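Local coordinates for protein Ves (Pseudomonas fluorescens, PDB 5V00) that is of unknown biochemical function but, as a bicupin of the HutD family, takes part in histidine utilization in Pseudomonas, at residues 12-17 with 164-169; 68-73 with 88-93; 76-81 with 104-109; 127-132 with 183-188; 136-141 with 176-181. All coordinates share one frame; numbering follows the deposited sequence.

The chain is an all-beta bicupin, and four of the five contacts pair antiparallel strands. Contacts 1 and 4 lie at the two edges of one five-stranded sheet, their centres about 14 Å apart, so the N-terminal strand 10-14 shares a sheet with strands from the chain's second half. Contact 5 is nested in the loop closed by contact 4, and Glu188 joins the two through Ser140. Contacts 2 and 3, with centres about 9 Å apart, alternate along the chain and meet where strand 88-90 pairs with 78-82. Contact 2 also touches contact 4 at Trp131, where the six- and five-stranded sheets meet. Contacts 3 and 5 are farthest apart, about 34 Å between centres.

Contact 1: residues 12-17 with 164-169; sequences SVWRAV and HDCLQV
Asp165 grips the other segment with both oxygens. Asp165 OD1 accepts from Ala16 N on its anti lone pair at 2.8 Å, almost straight at 174°, and a water bridges the same oxygen to Val17 N. Arg15, bent at chi2 (-70°), brings NH1 to 2.9 Å from Asp165 OD2; this salt bridge lies in the guanidinium plane but well above the carboxylate plane, and the two flat groups stand nearly perpendicular. On the face carrying Trp14, the indole NE1 meets Gln168 OE1 edge-on at 2.8 Å, slightly above the amide plane, while Cys166 SG lies beside the indole edge. Four backbone hydrogen bonds, through the pairs Ser12-Gln168 and Trp14-Cys166, set the strand register.

A second shell holds the polar ends: Gly162 N also bonds Asp165 OD2, Lys160 O takes Arg15 NH1, and Thr35 shares Gln168 OE1. Arg15 NE reaches Ala38 O of the second subunit. Within this chain strand 10-14 is one outer strand of the five-stranded sheet, with 166-170 between it and 144-149.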
# COMPACT_ATOMS: atom_id res chain seq x y z
N SER B 12 -3.30 3.65 -8.03
CA SER B 12 -3.22 2.48 -7.15
C SER B 12 -4.58 2.22 -6.53
O SER B 12 -5.32 3.16 -6.28
CB SER B 12 -2.22 2.78 -6.06
OG SER B 12 -0.92 2.87 -6.55
N VAL B 13 -4.97 0.97 -6.29
CA VAL B 13 -6.21 0.65 -5.61
C VAL B 13 -5.81 -0.17 -4.36
O VAL B 13 -5.13 -1.21 -4.47
CB VAL B 13 -7.25 -0.10 -6.45
CG1 VAL B 13 -8.50 -0.41 -5.65
CG2 VAL B 13 -7.54 0.66 -7.74
N TRP B 14 -6.15 0.34 -3.16
CA TRP B 14 -5.88 -0.32 -1.88
C TRP B 14 -7.19 -1.05 -1.56
O TRP B 14 -8.28 -0.39 -1.37
CB TRP B 14 -5.52 0.71 -0.80
CG TRP B 14 -4.46 1.69 -1.18
CD1 TRP B 14 -4.57 3.04 -1.41
CD2 TRP B 14 -3.13 1.36 -1.51
NE1 TRP B 14 -3.37 3.57 -1.77
CE2 TRP B 14 -2.47 2.54 -1.88
CE3 TRP B 14 -2.47 0.14 -1.62
CZ2 TRP B 14 -1.16 2.57 -2.32
CZ3 TRP B 14 -1.13 0.17 -2.05
CH2 TRP B 14 -0.50 1.39 -2.40
N ARG B 15 -7.16 -2.37 -1.49
CA ARG B 15 -8.35 -3.11 -1.17
C ARG B 15 -8.42 -3.39 0.33
O ARG B 15 -7.44 -3.80 0.98
CB ARG B 15 -8.51 -4.41 -1.93
CG ARG B 15 -8.52 -4.29 -3.43
CD ARG B 15 -9.85 -3.61 -3.90
NE ARG B 15 -9.86 -3.55 -5.31
CZ ARG B 15 -10.88 -3.06 -6.04
NH1 ARG B 15 -11.97 -2.65 -5.39
NH2 ARG B 15 -10.78 -2.94 -7.32
N ALA B 16 -9.57 -3.18 0.92
CA ALA B 16 -9.67 -3.25 2.37
C ALA B 16 -9.42 -4.69 2.89
O ALA B 16 -8.97 -4.91 4.04
CB ALA B 16 -11.08 -2.79 2.85
N VAL B 17 -9.72 -5.64 2.07
CA VAL B 17 -9.39 -7.06 2.46
C VAL B 17 -7.91 -7.27 2.70
O VAL B 17 -7.56 -8.16 3.53
CB VAL B 17 -10.00 -8.15 1.55
CG1 VAL B 17 -11.46 -8.11 1.57
CG2 VAL B 17 -9.56 -8.07 0.18
N HIS B 164 -14.78 0.58 1.93
CA HIS B 164 -13.49 0.90 2.55
C HIS B 164 -12.28 0.62 1.68
O HIS B 164 -11.16 0.82 2.13
CB HIS B 164 -13.29 0.27 3.91
CG HIS B 164 -14.44 0.52 4.83
ND1 HIS B 164 -14.61 -0.20 6.00
CD2 HIS B 164 -15.47 1.41 4.76
CE1 HIS B 164 -15.70 0.26 6.62
NE2 HIS B 164 -16.24 1.24 5.90
N ASP B 165 -12.54 0.35 0.40
CA ASP B 165 -11.47 0.33 -0.59
C ASP B 165 -11.10 1.79 -0.92
O ASP B 165 -11.95 2.70 -0.74
CB ASP B 165 -11.93 -0.38 -1.88
CG ASP B 165 -12.20 -1.87 -1.73
OD1 ASP B 165 -11.71 -2.51 -0.75
OD2 ASP B 165 -12.89 -2.41 -2.63
N CYS B 166 -9.86 2.03 -1.34
CA CYS B 166 -9.38 3.40 -1.60
C CYS B 166 -8.56 3.47 -2.87
O CYS B 166 -7.63 2.71 -3.01
CB CYS B 166 -8.49 3.81 -0.42
SG CYS B 166 -7.90 5.49 -0.40
N LEU B 167 -8.89 4.39 -3.78
CA LEU B 167 -8.12 4.66 -4.96
C LEU B 167 -7.20 5.80 -4.67
O LEU B 167 -7.55 6.75 -3.93
CB LEU B 167 -9.06 5.00 -6.09
CG LEU B 167 -8.37 5.26 -7.41
CD1 LEU B 167 -9.10 4.64 -8.56
CD2 LEU B 167 -8.11 6.73 -7.62
N GLN B 168 -5.96 5.71 -5.16
CA GLN B 168 -4.94 6.74 -5.00
C GLN B 168 -4.32 7.09 -6.35
O GLN B 168 -3.88 6.20 -7.08
CB GLN B 168 -3.84 6.30 -4.08
CG GLN B 168 -2.71 7.28 -3.88
CD GLN B 168 -1.76 6.91 -2.72
OE1 GLN B 168 -2.07 6.08 -1.88
NE2 GLN B 168 -0.69 7.68 -2.59
N VAL B 169 -4.32 8.38 -6.67
CA VAL B 169 -3.59 8.88 -7.84
C VAL B 169 -2.36 9.54 -7.25
O VAL B 169 -2.41 10.37 -6.28
CB VAL B 169 -4.37 9.91 -8.66
CG1 VAL B 169 -3.47 10.39 -9.83
CG2 VAL B 169 -5.67 9.41 -9.06
O HOH W 1 -11.66 -5.19 -0.19

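Contact 2: residues 68-73 with 88-93; sequences RVITVI and RGLLPL. With FMT (formic acid), chain I.
The touching parts, 70-73 and 90-93, run 64° apart and are joined by one direct hydrogen bond, Leu93 N to Val72 O at 2.8 Å, while a water bridges Val72 N and Leu91 O. Val72 lays CG2 against Leu90 CB at 4.0 Å. Ile70, with CG1 crowded between backbone N and carbonyl carbon (chi1 74°), sends CD1 across Leu90 CD2 at about a right angle, 4.0 Å away. Thr71 presses CG2 onto Leu93 CA at 3.4 Å, its hydroxyl being paired with Trp131 NE1.

Earlier in the strand, Arg68 holds a formate, probably from the crystallisation liquor, with NH2 at 2.9 Å from its O1 and NH1 at 3.0 Å from its O2, helped by Asn117. An alanine in place of Arg68 would remove both nitrogens that bond it and would probably loosen the hold on this small ligand.

Residues 91-95 lead from strand 88-90 of the four-stranded sheet to 96-99 of the six-stranded one, a connection found in a cupin beta-barrel.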
# COMPACT_ATOMS: atom_id res chain seq x y z
N ARG B 68 -5.51 16.85 12.22
CA ARG B 68 -6.30 15.63 12.08
C ARG B 68 -7.69 15.95 11.54
O ARG B 68 -8.23 17.03 11.81
CB ARG B 68 -6.47 14.91 13.38
CG ARG B 68 -5.13 14.50 14.03
CD ARG B 68 -5.29 13.52 15.14
NE ARG B 68 -5.96 12.28 14.76
CZ ARG B 68 -6.19 11.24 15.54
NH1 ARG B 68 -5.99 11.28 16.90
NH2 ARG B 68 -6.78 10.23 15.02
N VAL B 69 -8.22 15.05 10.72
CA VAL B 69 -9.62 15.08 10.38
C VAL B 69 -10.10 13.66 10.51
O VAL B 69 -9.65 12.74 9.79
CB VAL B 69 -9.93 15.64 8.96
CG1 VAL B 69 -11.46 15.77 8.78
CG2 VAL B 69 -9.23 16.96 8.73
N ILE B 70 -11.11 13.43 11.35
CA ILE B 70 -11.63 12.10 11.57
C ILE B 70 -13.13 12.04 11.24
O ILE B 70 -13.81 13.05 11.29
CB ILE B 70 -11.37 11.57 13.01
CG1 ILE B 70 -12.27 12.25 14.03
CG2 ILE B 70 -9.89 11.77 13.42
CD1 ILE B 70 -12.06 11.71 15.41
N THR B 71 -13.61 10.87 10.84
CA THR B 71 -14.98 10.67 10.48
C THR B 71 -15.48 9.33 10.92
O THR B 71 -14.90 8.28 10.60
CB THR B 71 -15.22 10.77 8.97
OG1 THR B 71 -14.62 11.92 8.45
CG2 THR B 71 -16.69 10.78 8.65
N VAL B 72 -16.58 9.26 11.67
CA VAL B 72 -17.17 7.96 11.99
C VAL B 72 -17.68 7.27 10.75
O VAL B 72 -18.43 7.88 9.99
CB VAL B 72 -18.36 8.08 13.01
CG1 VAL B 72 -19.12 6.77 13.14
CG2 VAL B 72 -17.82 8.62 14.33
N ILE B 73 -17.25 6.03 10.51
CA ILE B 73 -17.70 5.27 9.38
C ILE B 73 -18.44 3.96 9.68
O ILE B 73 -19.11 3.39 8.79
CB ILE B 73 -16.60 4.99 8.30
CG1 ILE B 73 -15.51 4.11 8.90
CG2 ILE B 73 -16.03 6.30 7.77
CD1 ILE B 73 -14.43 3.69 7.96
N ARG B 88 -18.49 17.10 22.22
CA ARG B 88 -18.94 17.12 20.83
C ARG B 88 -19.34 15.79 20.30
O ARG B 88 -18.59 14.81 20.39
CB ARG B 88 -17.83 17.73 20.03
CG ARG B 88 -18.17 17.66 18.57
CD ARG B 88 -17.09 18.36 17.77
NE ARG B 88 -17.04 19.78 18.03
CZ ARG B 88 -17.91 20.64 17.54
NH1 ARG B 88 -18.89 20.21 16.71
NH2 ARG B 88 -17.69 21.93 17.79
N GLY B 89 -20.55 15.70 19.75
CA GLY B 89 -21.09 14.47 19.22
C GLY B 89 -20.63 14.26 17.74
O GLY B 89 -20.76 15.18 16.95
N LEU B 90 -20.14 13.07 17.42
CA LEU B 90 -19.78 12.69 16.03
C LEU B 90 -20.69 11.67 15.55
O LEU B 90 -20.71 10.51 16.01
CB LEU B 90 -18.28 12.23 15.99
CG LEU B 90 -17.28 13.37 15.98
CD1 LEU B 90 -17.21 14.23 17.17
CD2 LEU B 90 -15.89 12.78 15.82
N LEU B 91 -21.49 12.04 14.56
CA LEU B 91 -22.41 11.15 13.92
C LEU B 91 -21.75 10.51 12.67
O LEU B 91 -20.74 11.06 12.19
CB LEU B 91 -23.66 11.92 13.46
CG LEU B 91 -24.67 12.25 14.61
CD1 LEU B 91 -25.75 13.17 14.05
CD2 LEU B 91 -25.37 11.03 15.12
N PRO B 92 -22.33 9.45 12.20
CA PRO B 92 -21.72 8.82 11.00
C PRO B 92 -21.56 9.75 9.85
O PRO B 92 -22.50 10.50 9.51
CB PRO B 92 -22.71 7.71 10.66
CG PRO B 92 -23.31 7.32 12.00
CD PRO B 92 -23.44 8.63 12.70
N LEU B 93 -20.37 9.74 9.24
CA LEU B 93 -20.05 10.51 8.04
C LEU B 93 -19.97 11.98 8.23
O LEU B 93 -19.95 12.74 7.26
CB LEU B 93 -20.89 10.13 6.81
CG LEU B 93 -20.94 8.61 6.52
CD1 LEU B 93 -21.74 8.24 5.26
CD2 LEU B 93 -19.55 7.95 6.36
C FMT I . -7.61 7.79 17.48
O1 FMT I . -8.12 7.96 16.34
O2 FMT I . -6.45 8.42 17.79
O HOH W 2 -18.06 11.45 12.56

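Contact 3: residues 76-81 with 104-109; sequences AGMVLT and VSCRLI. With FMT (formic acid), chain K.
Strands 78-82 and 104-108 are the two inner strands of a four-stranded antiparallel sheet, with 58-59 beyond one and 88-90 beyond the other. Val79 and Arg107 form a hydrogen-bonded pair, with Arg107 N 2.8 Å from Val79 O, and Thr81 with Ser105 forms the next. Between them Leu80 and Cys106 make a non-hydrogen-bonded pair, and their side chains share a face with Met78.

On that face Met78 holds CG in the crowded position between backbone N and carbonyl carbon (chi1 55°) and bends again at chi2, which lays SD beside Cys106 SG at 3.8 Å. Leu80 reaches over with CD2, 3.8 Å from Cys106 CB and 3.9 Å from Val104 CG1. This apolar layer faces the six-stranded sheet, touching Phe96, Phe98 and Ile113, as expected where two sheets of a cupin barrel pack together.

The other face is more polar. Arg107 runs alongside Val79, its NH2 4.2 Å from Val79 CG2 and hydrogen-bonded to Gln87. Ser105 OG donates to O1 of a formate at 2.8 Å, and Gly84 N bonds the same molecule; the formate probably comes from the crystallisation liquor. Where the strands part, a water bridges Gly77 O and Ile109 N. Gly77 has phi 130°, at which a CB would be jammed against the carbonyl oxygen of Ala76.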
# COMPACT_ATOMS: atom_id res chain seq x y z
N ALA B 76 -22.78 3.95 15.52
CA ALA B 76 -23.79 5.03 15.51
C ALA B 76 -23.24 6.38 15.93
O ALA B 76 -23.95 7.38 15.79
CB ALA B 76 -24.97 4.62 16.43
N GLY B 77 -22.02 6.47 16.43
CA GLY B 77 -21.40 7.69 16.83
C GLY B 77 -20.81 7.63 18.18
O GLY B 77 -20.96 6.61 18.85
N MET B 78 -20.05 8.64 18.49
CA MET B 78 -19.41 8.80 19.79
C MET B 78 -19.23 10.26 20.15
O MET B 78 -19.59 11.14 19.36
CB MET B 78 -18.09 7.97 19.88
CG MET B 78 -17.16 8.33 18.74
SD MET B 78 -16.34 9.86 18.84
CE MET B 78 -15.03 9.39 17.54
N VAL B 79 -18.80 10.52 21.40
CA VAL B 79 -18.58 11.85 21.89
C VAL B 79 -17.16 12.15 22.20
O VAL B 79 -16.48 11.40 22.92
CB VAL B 79 -19.44 12.06 23.22
CG1 VAL B 79 -19.06 13.37 23.86
CG2 VAL B 79 -20.88 12.06 22.81
N LEU B 80 -16.66 13.23 21.66
CA LEU B 80 -15.33 13.68 21.95
C LEU B 80 -15.27 14.86 22.87
O LEU B 80 -16.06 15.80 22.75
CB LEU B 80 -14.56 14.14 20.64
CG LEU B 80 -14.16 13.11 19.66
CD1 LEU B 80 -13.20 13.83 18.68
CD2 LEU B 80 -13.40 11.92 20.25
N THR B 81 -14.28 14.86 23.77
CA THR B 81 -13.95 16.00 24.51
C THR B 81 -12.56 16.48 24.09
O THR B 81 -11.61 15.72 24.22
CB THR B 81 -14.00 15.71 26.05
OG1 THR B 81 -15.31 15.23 26.36
CG2 THR B 81 -13.74 16.93 26.85
N VAL B 104 -7.41 14.89 23.80
CA VAL B 104 -8.71 14.43 23.29
C VAL B 104 -9.06 13.18 23.91
O VAL B 104 -8.22 12.28 24.02
CB VAL B 104 -8.75 14.31 21.71
CG1 VAL B 104 -10.04 13.68 21.24
CG2 VAL B 104 -8.48 15.64 21.10
N SER B 105 -10.34 13.01 24.33
CA SER B 105 -10.77 11.76 24.76
C SER B 105 -12.13 11.47 24.17
O SER B 105 -12.89 12.38 23.84
CB SER B 105 -10.76 11.65 26.34
OG SER B 105 -11.71 12.52 26.81
N CYS B 106 -12.40 10.22 24.05
CA CYS B 106 -13.59 9.70 23.44
C CYS B 106 -14.45 8.91 24.42
O CYS B 106 -13.91 8.05 25.15
CB CYS B 106 -13.13 8.72 22.35
SG CYS B 106 -14.35 7.92 21.40
N ARG B 107 -15.76 9.13 24.39
CA ARG B 107 -16.73 8.37 25.13
C ARG B 107 -17.66 7.66 24.24
O ARG B 107 -18.38 8.27 23.39
CB ARG B 107 -17.50 9.30 26.18
CG ARG B 107 -18.47 8.53 27.04
CD ARG B 107 -19.03 9.45 28.14
NE ARG B 107 -19.72 10.64 27.65
CZ ARG B 107 -21.04 10.71 27.35
NH1 ARG B 107 -21.84 9.63 27.48
NH2 ARG B 107 -21.55 11.84 26.90
N LEU B 108 -17.60 6.35 24.25
CA LEU B 108 -18.45 5.53 23.48
C LEU B 108 -19.82 5.54 24.19
O LEU B 108 -19.88 5.73 25.43
CB LEU B 108 -17.90 4.09 23.29
CG LEU B 108 -16.49 4.03 22.70
CD1 LEU B 108 -16.13 2.58 22.54
CD2 LEU B 108 -16.44 4.73 21.35
N ILE B 109 -20.87 5.61 23.41
CA ILE B 109 -22.29 5.69 23.88
C ILE B 109 -22.98 4.43 23.43
O ILE B 109 -23.62 3.77 24.24
CB ILE B 109 -23.14 6.81 23.25
CG1 ILE B 109 -22.49 8.17 23.37
CG2 ILE B 109 -24.54 6.83 23.88
CD1 ILE B 109 -22.04 8.43 24.77
C FMT K . -9.92 15.73 26.79
O1 FMT K . -10.32 14.85 27.58
O2 FMT K . -9.96 17.05 27.03
O HOH W 3 -20.34 4.80 20.79

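Contact 4: residues 127-132 with 183-188; sequences ARLQWV and RCCLIE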
# COMPACT_ATOMS: atom_id res chain seq x y z
N ALA B 127 -3.79 20.41 1.89
CA ALA B 127 -4.77 19.35 2.06
C ALA B 127 -6.16 19.86 1.74
O ALA B 127 -6.51 21.03 1.99
CB ALA B 127 -4.75 18.79 3.51
N ARG B 128 -7.01 18.92 1.34
CA ARG B 128 -8.44 19.12 1.17
C ARG B 128 -9.11 17.82 1.47
O ARG B 128 -8.63 16.72 1.14
CB ARG B 128 -8.79 19.55 -0.28
CG ARG B 128 -10.22 20.04 -0.50
CD ARG B 128 -10.49 20.41 -1.94
NE ARG B 128 -11.78 21.00 -2.13
CZ ARG B 128 -12.92 20.36 -2.17
NH1 ARG B 128 -13.01 19.05 -2.08
NH2 ARG B 128 -14.00 21.08 -2.34
N LEU B 129 -10.31 17.91 2.08
CA LEU B 129 -11.11 16.73 2.32
C LEU B 129 -12.58 17.06 2.14
O LEU B 129 -13.02 18.09 2.61
CB LEU B 129 -10.87 16.24 3.81
CG LEU B 129 -11.69 15.03 4.27
CD1 LEU B 129 -10.91 14.13 5.23
CD2 LEU B 129 -13.01 15.39 4.82
N GLN B 130 -13.34 16.18 1.47
CA GLN B 130 -14.78 16.38 1.32
C GLN B 130 -15.50 15.04 1.13
O GLN B 130 -15.17 14.25 0.26
CB GLN B 130 -14.98 17.25 0.10
CG GLN B 130 -16.46 17.53 -0.19
CD GLN B 130 -16.68 18.45 -1.36
OE1 GLN B 130 -15.79 18.75 -2.11
NE2 GLN B 130 -17.95 18.83 -1.56
N TRP B 131 -16.51 14.79 1.94
CA TRP B 131 -17.44 13.66 1.74
C TRP B 131 -18.48 14.05 0.70
O TRP B 131 -19.04 15.19 0.74
CB TRP B 131 -18.09 13.29 3.05
CG TRP B 131 -17.18 12.62 4.00
CD1 TRP B 131 -16.45 13.18 4.98
CD2 TRP B 131 -16.94 11.23 4.06
NE1 TRP B 131 -15.74 12.24 5.66
CE2 TRP B 131 -16.02 11.02 5.10
CE3 TRP B 131 -17.34 10.16 3.27
CZ2 TRP B 131 -15.50 9.75 5.42
CZ3 TRP B 131 -16.87 8.86 3.62
CH2 TRP B 131 -15.91 8.70 4.66
N VAL B 132 -18.73 13.14 -0.25
CA VAL B 132 -19.61 13.41 -1.40
C VAL B 132 -20.52 12.23 -1.67
O VAL B 132 -20.33 11.12 -1.10
CB VAL B 132 -18.84 13.81 -2.68
CG1 VAL B 132 -17.99 15.04 -2.50
CG2 VAL B 132 -18.07 12.63 -3.21
N ARG B 183 -20.99 7.11 -2.77
CA ARG B 183 -20.71 7.73 -1.51
C ARG B 183 -19.27 7.49 -1.09
O ARG B 183 -18.85 6.30 -0.89
CB ARG B 183 -21.65 7.22 -0.46
CG ARG B 183 -21.59 7.97 0.87
CD ARG B 183 -22.64 9.01 0.92
NE ARG B 183 -22.87 9.76 2.18
CZ ARG B 183 -22.29 10.97 2.50
NH1 ARG B 183 -21.32 11.62 1.77
NH2 ARG B 183 -22.66 11.54 3.65
N CYS B 184 -18.50 8.53 -0.95
CA CYS B 184 -17.07 8.40 -0.70
C CYS B 184 -16.49 9.70 -0.16
O CYS B 184 -17.16 10.76 -0.14
CB CYS B 184 -16.37 8.02 -2.01
SG CYS B 184 -16.45 9.29 -3.31
N CYS B 185 -15.24 9.65 0.28
CA CYS B 185 -14.49 10.79 0.74
C CYS B 185 -13.38 11.11 -0.25
O CYS B 185 -12.64 10.20 -0.71
CB CYS B 185 -13.90 10.56 2.14
SG CYS B 185 -13.14 12.03 2.87
N LEU B 186 -13.32 12.34 -0.67
CA LEU B 186 -12.31 12.87 -1.61
C LEU B 186 -11.23 13.60 -0.84
O LEU B 186 -11.53 14.57 -0.13
CB LEU B 186 -12.93 13.85 -2.62
CG LEU B 186 -14.07 13.31 -3.47
CD1 LEU B 186 -14.59 14.42 -4.34
CD2 LEU B 186 -13.75 12.04 -4.24
N ILE B 187 -9.97 13.18 -0.91
CA ILE B 187 -8.87 13.86 -0.27
C ILE B 187 -7.82 14.25 -1.30
O ILE B 187 -7.49 13.44 -2.19
CB ILE B 187 -8.25 13.02 0.85
CG1 ILE B 187 -9.31 12.77 1.94
CG2 ILE B 187 -6.98 13.57 1.40
CD1 ILE B 187 -8.91 11.79 2.98
N GLU B 188 -7.26 15.43 -1.18
CA GLU B 188 -6.25 15.89 -2.05
C GLU B 188 -5.07 16.44 -1.22
O GLU B 188 -5.25 17.21 -0.27
CB GLU B 188 -6.74 16.97 -2.97
CG GLU B 188 -7.84 16.53 -3.90
CD GLU B 188 -8.34 17.66 -4.85
OE1 GLU B 188 -7.69 18.67 -5.06
OE2 GLU B 188 -9.37 17.47 -5.36
O HOH W 4 -11.06 16.94 -1.80
O HOH W 5 -21.85 14.31 1.86
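Arg128 grips Gln130 OE1 end-on along its own strand, NH1 at 2.8 Å on a lone pair and NH2 at 2.9 Å from above the amide plane. A water then links Arg128 NH1 to Leu186 O. Six backbone hydrogen bonds tie Arg128 to Glu188, Gln130 to Leu186 and Val132 to Cys184, the straightest being Leu186 N to Gln130 O (175°). At the other end Val132 O is met by two donors: Cys184 N in the backbone pairing, and Arg183 NH1 at 3.1 Å, well above the carbonyl plane.

This pairs strand 125-132, an outer strand of the five-stranded sheet within this chain, with 184-191; Leu129, Trp131, Cys185 and Ile187 turn one way, toward strand 113-120 and its six-stranded sheet.

On that face Cys185 CB sits 3.4 Å from the centroid of the six-membered ring of Trp131, straight over its centre, and Cys185 SG lies over the five-membered ring, 3.8 Å from its centroid. Leu129 CG closes on the same Cys185 SG at 3.6 Å. An alanine in place of Trp131 would remove the ring that Cys185 packs on and would probably loosen this face against strand 67-74. On the other face Val132 CG2 touches Cys184 SG at 3.7 Å, and Val132 crosses Leu186 at about a right angle.

Contact 5: residues 136-141 with 176-181; sequences QRFFST and LDISVT
Charge comes first. Arg137, extended from CG to NE, meets Asp177 side-on: NE lies 2.8 Å from OD1 of Asp177, and NH2 lies 2.8 Å from its OD2. Both oxygens use their syn lone pairs, both bonds are almost straight, and the guanidinium and carboxylate planes are only 13° apart. This is a bidentate salt bridge, which should restrain the rotation of both groups. The same carboxylate lies against Phe139; Asp177 OD1 sits 3.8 Å above the ring plane, offset toward the rim.

Backbone bonding is regular. Gln136 pairs with Val180, Phe138 with Ile178 and Ser140 with Leu176, two hydrogen bonds each, and Ile178 N reaches Phe138 O at 2.9 Å.

The opposite face is mostly apolar. Phe138 takes the crowded first torsion (chi1 65°), which turns its ring along the neighbouring strand so that Ile178 CB comes over one face, 4.1 Å from the ring centroid. Val180 CG2 meets the edge of that ring at CE1, 4.1 Å away. In the five-stranded sheet, Leu186 packs against Phe138, while Ile178 and Val180 touch Val156 of the next strand.

Salt bridge on one face and a mostly apolar layer on the other suit an edge pair of the four-stranded sheet that packs on the five-stranded one, a two-sheet layout consistent with the second cupin domain of a bicupin.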
# COMPACT_ATOMS: atom_id res chain seq x y z
N GLN B 136 -20.23 13.15 -9.30
CA GLN B 136 -19.36 14.30 -9.04
C GLN B 136 -18.30 14.36 -10.14
O GLN B 136 -17.91 13.33 -10.77
CB GLN B 136 -18.62 14.13 -7.73
CG GLN B 136 -19.56 13.77 -6.58
CD GLN B 136 -20.11 14.93 -5.94
OE1 GLN B 136 -19.32 15.93 -5.72
NE2 GLN B 136 -21.41 14.94 -5.70
N ARG B 137 -17.77 15.56 -10.36
CA ARG B 137 -16.69 15.76 -11.32
C ARG B 137 -15.88 16.94 -10.84
O ARG B 137 -16.48 17.99 -10.54
CB ARG B 137 -17.20 16.07 -12.71
CG ARG B 137 -16.09 16.17 -13.73
CD ARG B 137 -16.66 16.65 -15.08
NE ARG B 137 -15.68 16.70 -16.14
CZ ARG B 137 -15.92 17.11 -17.37
NH1 ARG B 137 -17.15 17.44 -17.66
NH2 ARG B 137 -14.92 17.15 -18.26
N PHE B 138 -14.59 16.77 -10.70
CA PHE B 138 -13.71 17.83 -10.32
C PHE B 138 -12.45 17.86 -11.11
O PHE B 138 -12.01 16.84 -11.64
CB PHE B 138 -13.44 17.81 -8.80
CG PHE B 138 -12.70 16.60 -8.32
CD1 PHE B 138 -13.39 15.41 -8.08
CD2 PHE B 138 -11.37 16.62 -8.12
CE1 PHE B 138 -12.73 14.28 -7.63
CE2 PHE B 138 -10.73 15.48 -7.64
CZ PHE B 138 -11.41 14.30 -7.44
N PHE B 139 -11.82 19.05 -11.16
CA PHE B 139 -10.52 19.25 -11.81
C PHE B 139 -9.56 19.62 -10.70
O PHE B 139 -9.86 20.55 -9.90
CB PHE B 139 -10.52 20.33 -12.87
CG PHE B 139 -11.51 20.08 -13.97
CD1 PHE B 139 -12.88 20.26 -13.75
CD2 PHE B 139 -11.09 19.73 -15.19
CE1 PHE B 139 -13.81 20.00 -14.73
CE2 PHE B 139 -12.05 19.48 -16.25
CZ PHE B 139 -13.40 19.63 -15.99
N SER B 140 -8.38 19.00 -10.70
CA SER B 140 -7.42 19.30 -9.66
C SER B 140 -5.98 19.18 -10.11
O SER B 140 -5.65 18.20 -10.81
CB SER B 140 -7.66 18.43 -8.45
OG SER B 140 -6.75 18.79 -7.43
N THR B 141 -5.12 20.12 -9.64
CA THR B 141 -3.72 20.01 -9.84
C THR B 141 -3.00 19.27 -8.71
O THR B 141 -1.76 19.18 -8.73
CB THR B 141 -3.08 21.41 -9.96
OG1 THR B 141 -3.25 22.11 -8.71
CG2 THR B 141 -3.61 22.23 -11.11
N LEU B 176 -5.95 17.31 -13.47
CA LEU B 176 -6.65 16.05 -13.57
C LEU B 176 -8.11 16.27 -13.63
O LEU B 176 -8.61 17.10 -12.91
CB LEU B 176 -6.36 15.26 -12.31
CG LEU B 176 -5.19 14.34 -12.31
CD1 LEU B 176 -4.99 13.94 -10.87
CD2 LEU B 176 -5.59 13.13 -13.15
N ASP B 177 -8.86 15.55 -14.47
CA ASP B 177 -10.33 15.66 -14.55
C ASP B 177 -10.91 14.38 -14.13
O ASP B 177 -10.72 13.36 -14.84
CB ASP B 177 -10.67 15.91 -16.04
CG ASP B 177 -12.12 15.95 -16.37
OD1 ASP B 177 -13.07 15.74 -15.58
OD2 ASP B 177 -12.33 16.26 -17.58
N ILE B 178 -11.54 14.34 -13.00
CA ILE B 178 -11.92 13.11 -12.31
C ILE B 178 -13.43 13.13 -12.07
O ILE B 178 -13.98 14.01 -11.45
CB ILE B 178 -11.15 12.89 -10.97
CG1 ILE B 178 -9.66 12.81 -11.25
CG2 ILE B 178 -11.70 11.64 -10.29
CD1 ILE B 178 -8.82 12.78 -9.99
N SER B 179 -14.10 12.08 -12.57
CA SER B 179 -15.49 11.85 -12.25
C SER B 179 -15.60 10.74 -11.24
O SER B 179 -14.88 9.72 -11.33
CB SER B 179 -16.25 11.45 -13.52
OG SER B 179 -16.30 12.53 -14.51
N VAL B 180 -16.53 10.88 -10.29
CA VAL B 180 -16.74 9.86 -9.29
C VAL B 180 -18.24 9.64 -9.12
O VAL B 180 -19.00 10.59 -9.15
CB VAL B 180 -16.18 10.29 -7.92
CG1 VAL B 180 -16.33 9.19 -6.92
CG2 VAL B 180 -14.75 10.68 -8.03
N THR B 181 -18.66 8.39 -8.96
CA THR B 181 -20.07 8.09 -8.66
C THR B 181 -20.16 7.25 -7.43
O THR B 181 -19.47 6.19 -7.35
CB THR B 181 -20.76 7.35 -9.86
OG1 THR B 181 -20.72 8.21 -11.02
CG2 THR B 181 -22.19 7.02 -9.49